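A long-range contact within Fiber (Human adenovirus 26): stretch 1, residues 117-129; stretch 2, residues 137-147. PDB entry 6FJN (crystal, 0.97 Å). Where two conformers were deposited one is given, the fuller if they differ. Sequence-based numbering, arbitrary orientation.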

# COMPACT_ATOMS: atom_id res chain seq x y z
N LYS A 117 9.06 25.56 2.70
CA LYS A 117 9.02 24.11 2.48
C LYS A 117 7.63 23.54 2.78
O LYS A 117 7.11 23.79 3.86
CB LYS A 117 10.11 23.42 3.34
CG LYS A 117 9.88 23.34 4.86
CD LYS A 117 9.31 22.00 5.34
CE LYS A 117 10.38 20.92 5.51
NZ LYS A 117 9.96 19.63 4.89
N ASN A 118 6.95 22.85 1.86
CA ASN A 118 5.81 22.13 2.35
C ASN A 118 6.37 20.82 2.87
O ASN A 118 7.51 20.38 2.65
CB ASN A 118 4.51 21.99 1.46
CG ASN A 118 3.18 22.05 2.31
OD1 ASN A 118 3.23 21.93 3.54
ND2 ASN A 118 2.00 22.23 1.64
N TYR A 119 5.53 20.33 3.69
CA TYR A 119 5.80 19.11 4.35
C TYR A 119 5.86 17.95 3.38
O TYR A 119 4.97 17.81 2.55
CB TYR A 119 4.64 18.96 5.32
CG TYR A 119 4.68 20.04 6.37
CD1 TYR A 119 5.76 20.10 7.21
CD2 TYR A 119 3.71 21.08 6.49
CE1 TYR A 119 5.90 21.07 8.19
CE2 TYR A 119 3.84 22.07 7.48
CZ TYR A 119 4.94 22.03 8.31
OH TYR A 119 5.11 22.99 9.29
N SER A 120 6.87 17.08 3.52
CA SER A 120 6.99 15.94 2.61
C SER A 120 5.82 14.97 2.72
O SER A 120 5.58 14.24 1.79
CB SER A 120 8.32 15.23 2.81
OG SER A 120 9.40 16.11 2.63
N ARG A 121 5.12 14.98 3.87
CA ARG A 121 4.00 14.06 4.02
C ARG A 121 2.86 14.35 3.05
O ARG A 121 1.99 13.49 2.84
CB ARG A 121 3.47 14.07 5.45
CG ARG A 121 2.72 15.34 5.85
CD ARG A 121 2.31 15.31 7.31
NE ARG A 121 1.53 16.49 7.61
CZ ARG A 121 1.21 16.93 8.80
NH1 ARG A 121 1.51 16.27 9.93
NH2 ARG A 121 0.56 18.08 8.88
N THR A 122 2.85 15.51 2.41
CA THR A 122 1.88 15.84 1.36
C THR A 122 2.06 15.04 0.09
O THR A 122 1.19 15.16 -0.79
CB THR A 122 1.90 17.34 1.03
OG1 THR A 122 3.14 17.70 0.44
CG2 THR A 122 1.59 18.21 2.24
N LYS A 123 3.12 14.25 -0.01
CA LYS A 123 3.37 13.43 -1.18
C LYS A 123 3.57 11.98 -0.77
O LYS A 123 4.04 11.66 0.32
CB LYS A 123 4.58 13.93 -1.96
CG LYS A 123 4.29 15.23 -2.67
CD LYS A 123 5.48 15.79 -3.40
CE LYS A 123 5.16 17.04 -4.20
NZ LYS A 123 6.35 17.54 -4.95
N ILE A 124 3.26 11.12 -1.74
CA ILE A 124 3.64 9.70 -1.77
C ILE A 124 4.51 9.52 -2.99
O ILE A 124 4.11 9.97 -4.08
CB ILE A 124 2.42 8.78 -1.88
CG1 ILE A 124 1.47 8.99 -0.72
CG2 ILE A 124 2.85 7.34 -2.05
CD1 ILE A 124 0.09 8.47 -1.08
N ILE A 125 5.69 8.91 -2.86
CA ILE A 125 6.53 8.64 -4.01
C ILE A 125 6.87 7.17 -4.01
O ILE A 125 7.31 6.62 -2.95
CB ILE A 125 7.80 9.49 -3.99
CG1 ILE A 125 7.43 10.98 -4.19
CG2 ILE A 125 8.77 9.07 -5.09
CD1 ILE A 125 8.56 11.95 -4.00
N SER A 126 6.69 6.51 -5.13
CA SER A 126 7.05 5.08 -5.25
C SER A 126 7.31 4.78 -6.69
O SER A 126 7.41 5.71 -7.54
CB SER A 126 5.94 4.23 -4.65
OG SER A 126 6.35 2.87 -4.50
N ASN A 127 7.47 3.50 -7.04
CA ASN A 127 7.60 3.07 -8.41
C ASN A 127 6.42 2.23 -8.85
O ASN A 127 5.92 1.40 -8.07
CB ASN A 127 8.86 2.22 -8.61
CG ASN A 127 10.11 3.07 -8.52
OD1 ASN A 127 10.37 3.78 -9.44
ND2 ASN A 127 10.68 3.25 -7.34
N VAL A 128 6.01 2.44 -10.10
CA VAL A 128 5.14 1.55 -10.85
C VAL A 128 5.95 1.11 -12.08
O VAL A 128 7.10 1.54 -12.24
CB VAL A 128 3.80 2.20 -11.21
CG1 VAL A 128 3.00 2.48 -9.96
CG2 VAL A 128 4.00 3.49 -12.04
N TYR A 129 5.36 0.29 -12.93
CA TYR A 129 6.19 -0.38 -13.96
C TYR A 129 5.49 -0.29 -15.31
O TYR A 129 4.32 -0.69 -15.49
CB TYR A 129 6.50 -1.84 -13.55
CG TYR A 129 7.43 -1.80 -12.39
CD1 TYR A 129 7.00 -1.62 -11.08
CD2 TYR A 129 8.82 -1.84 -12.59
CE1 TYR A 129 7.89 -1.41 -10.02
CE2 TYR A 129 9.70 -1.69 -11.52
CZ TYR A 129 9.21 -1.45 -10.26
OH TYR A 129 10.06 -1.27 -9.15
N PRO A 137 10.89 0.66 -14.44
CA PRO A 137 10.30 1.50 -13.42
C PRO A 137 9.92 2.88 -13.92
O PRO A 137 10.59 3.49 -14.79
CB PRO A 137 11.40 1.63 -12.41
CG PRO A 137 12.68 1.44 -13.19
CD PRO A 137 12.32 0.42 -14.23
N VAL A 138 8.86 3.40 -13.34
CA VAL A 138 8.37 4.75 -13.53
C VAL A 138 8.07 5.26 -12.14
O VAL A 138 7.35 4.59 -11.37
CB VAL A 138 7.11 4.75 -14.40
CG1 VAL A 138 6.44 6.12 -14.41
CG2 VAL A 138 7.40 4.30 -15.81
N ILE A 139 8.47 6.48 -11.81
CA ILE A 139 8.24 7.01 -10.47
C ILE A 139 6.82 7.57 -10.51
O ILE A 139 6.44 8.28 -11.47
CB ILE A 139 9.27 8.10 -10.15
CG1 ILE A 139 10.71 7.61 -10.40
CG2 ILE A 139 9.10 8.61 -8.75
CD1 ILE A 139 11.70 8.75 -10.43
N ILE A 140 6.05 7.20 -9.53
CA ILE A 140 4.75 7.85 -9.31
C ILE A 140 4.88 8.77 -8.10
O ILE A 140 5.38 8.37 -7.05
CB ILE A 140 3.61 6.84 -9.12
CG1 ILE A 140 2.27 7.56 -9.07
CG2 ILE A 140 3.80 5.88 -7.95
CD1 ILE A 140 1.06 6.64 -9.03
N THR A 141 4.43 10.02 -8.28
CA THR A 141 4.34 10.98 -7.18
C THR A 141 2.88 11.36 -7.04
O THR A 141 2.30 11.94 -8.02
CB THR A 141 5.16 12.23 -7.44
OG1 THR A 141 6.54 11.88 -7.63
CG2 THR A 141 5.08 13.17 -6.25
N ILE A 142 2.27 11.08 -5.91
CA ILE A 142 0.91 11.51 -5.61
C ILE A 142 1.02 12.67 -4.65
O ILE A 142 1.68 12.54 -3.63
CB ILE A 142 0.05 10.40 -5.04
CG1 ILE A 142 0.17 9.14 -5.91
CG2 ILE A 142 -1.39 10.87 -4.92
CD1 ILE A 142 -0.63 7.95 -5.41
N ALA A 143 0.36 13.80 -4.96
CA ALA A 143 0.43 14.97 -4.11
C ALA A 143 -0.94 15.42 -3.72
O ALA A 143 -1.85 15.47 -4.57
CB ALA A 143 1.18 16.12 -4.79
N PHE A 144 -1.10 15.80 -2.45
CA PHE A 144 -2.39 16.20 -1.90
C PHE A 144 -2.42 17.67 -1.58
O PHE A 144 -1.58 18.18 -0.81
CB PHE A 144 -2.66 15.39 -0.62
CG PHE A 144 -2.67 13.90 -0.89
CD1 PHE A 144 -3.72 13.31 -1.57
CD2 PHE A 144 -1.63 13.10 -0.52
CE1 PHE A 144 -3.72 11.98 -1.90
CE2 PHE A 144 -1.62 11.73 -0.84
CZ PHE A 144 -2.68 11.21 -1.54
N ASN A 145 -3.43 18.36 -2.15
CA ASN A 145 -3.72 19.77 -1.85
C ASN A 145 -2.60 20.73 -2.18
O ASN A 145 -2.53 21.81 -1.62
CB ASN A 145 -4.22 19.97 -0.41
CG ASN A 145 -5.47 19.21 -0.10
OD1 ASN A 145 -5.71 18.90 1.12
ND2 ASN A 145 -6.29 18.91 -1.05
N GLN A 146 -1.74 20.36 -3.13
CA GLN A 146 -0.62 21.22 -3.49
C GLN A 146 -0.91 22.12 -4.67
O GLN A 146 -0.10 22.99 -4.98
CB GLN A 146 0.66 20.41 -3.70
CG GLN A 146 1.05 19.61 -2.45
CD GLN A 146 1.11 20.49 -1.23
OE1 GLN A 146 1.94 21.42 -1.16
NE2 GLN A 146 0.18 20.34 -0.33
N GLU A 147 -2.06 22.00 -5.33
CA GLU A 147 -2.44 22.88 -6.40
C GLU A 147 -3.19 24.09 -5.86
O GLU A 147 -3.94 24.01 -4.92
CB GLU A 147 -3.34 22.17 -7.40
CG GLU A 147 -2.64 20.95 -8.03
CD GLU A 147 -1.37 21.32 -8.76
OE1 GLU A 147 -1.44 22.18 -9.67
OE2 GLU A 147 -0.32 20.72 -8.51

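Two antiparallel strands of the adenovirus 26 fiber, 123-129 and 137-144, illustrate how a β-pairing gives its backbone and its side chains separate tasks. The residues that bury most area against the opposite stretch, Ile 124 (80 Å²), Ile 140 (75 Å²) and Val 128 (74 Å²), all occupy hydrogen-bonded pairs. Ile 124 exchanges two bonds with Ile 142: Ile 124 N donates to Ile 142 O, and Ile 142 N to Ile 124 O, each at 2.8 Å. Ile 140 repeats the pattern with Ser 126, and Val 128 with Val 138. Between and beyond these rungs lie the non-hydrogen-bonded pairs, where the strands draw closer and alpha carbons approach carbonyls, as with Lys 123 CA and Ile 142 O at 3.1 Å.

Because side chains alternate, the three residues share one face. There Val 128 CG1 lies 4.0 Å from Ile 140 CG2, and Ile 124 CD1 meets the ring edge of Phe 144 at CE2, 3.7 Å away; such contacts exclude water without demanding direction. The other face is more mixed, with Ile 125 CG2 against Ile 139 CG2 at 3.7 Å, and Lys 123 using its aliphatic CG to cover Ala 143 CB at 3.9 Å. Beyond the strands, polar side chains take over: Asn 118 ND2 donates to Gln 146 OE1 at 2.9 Å.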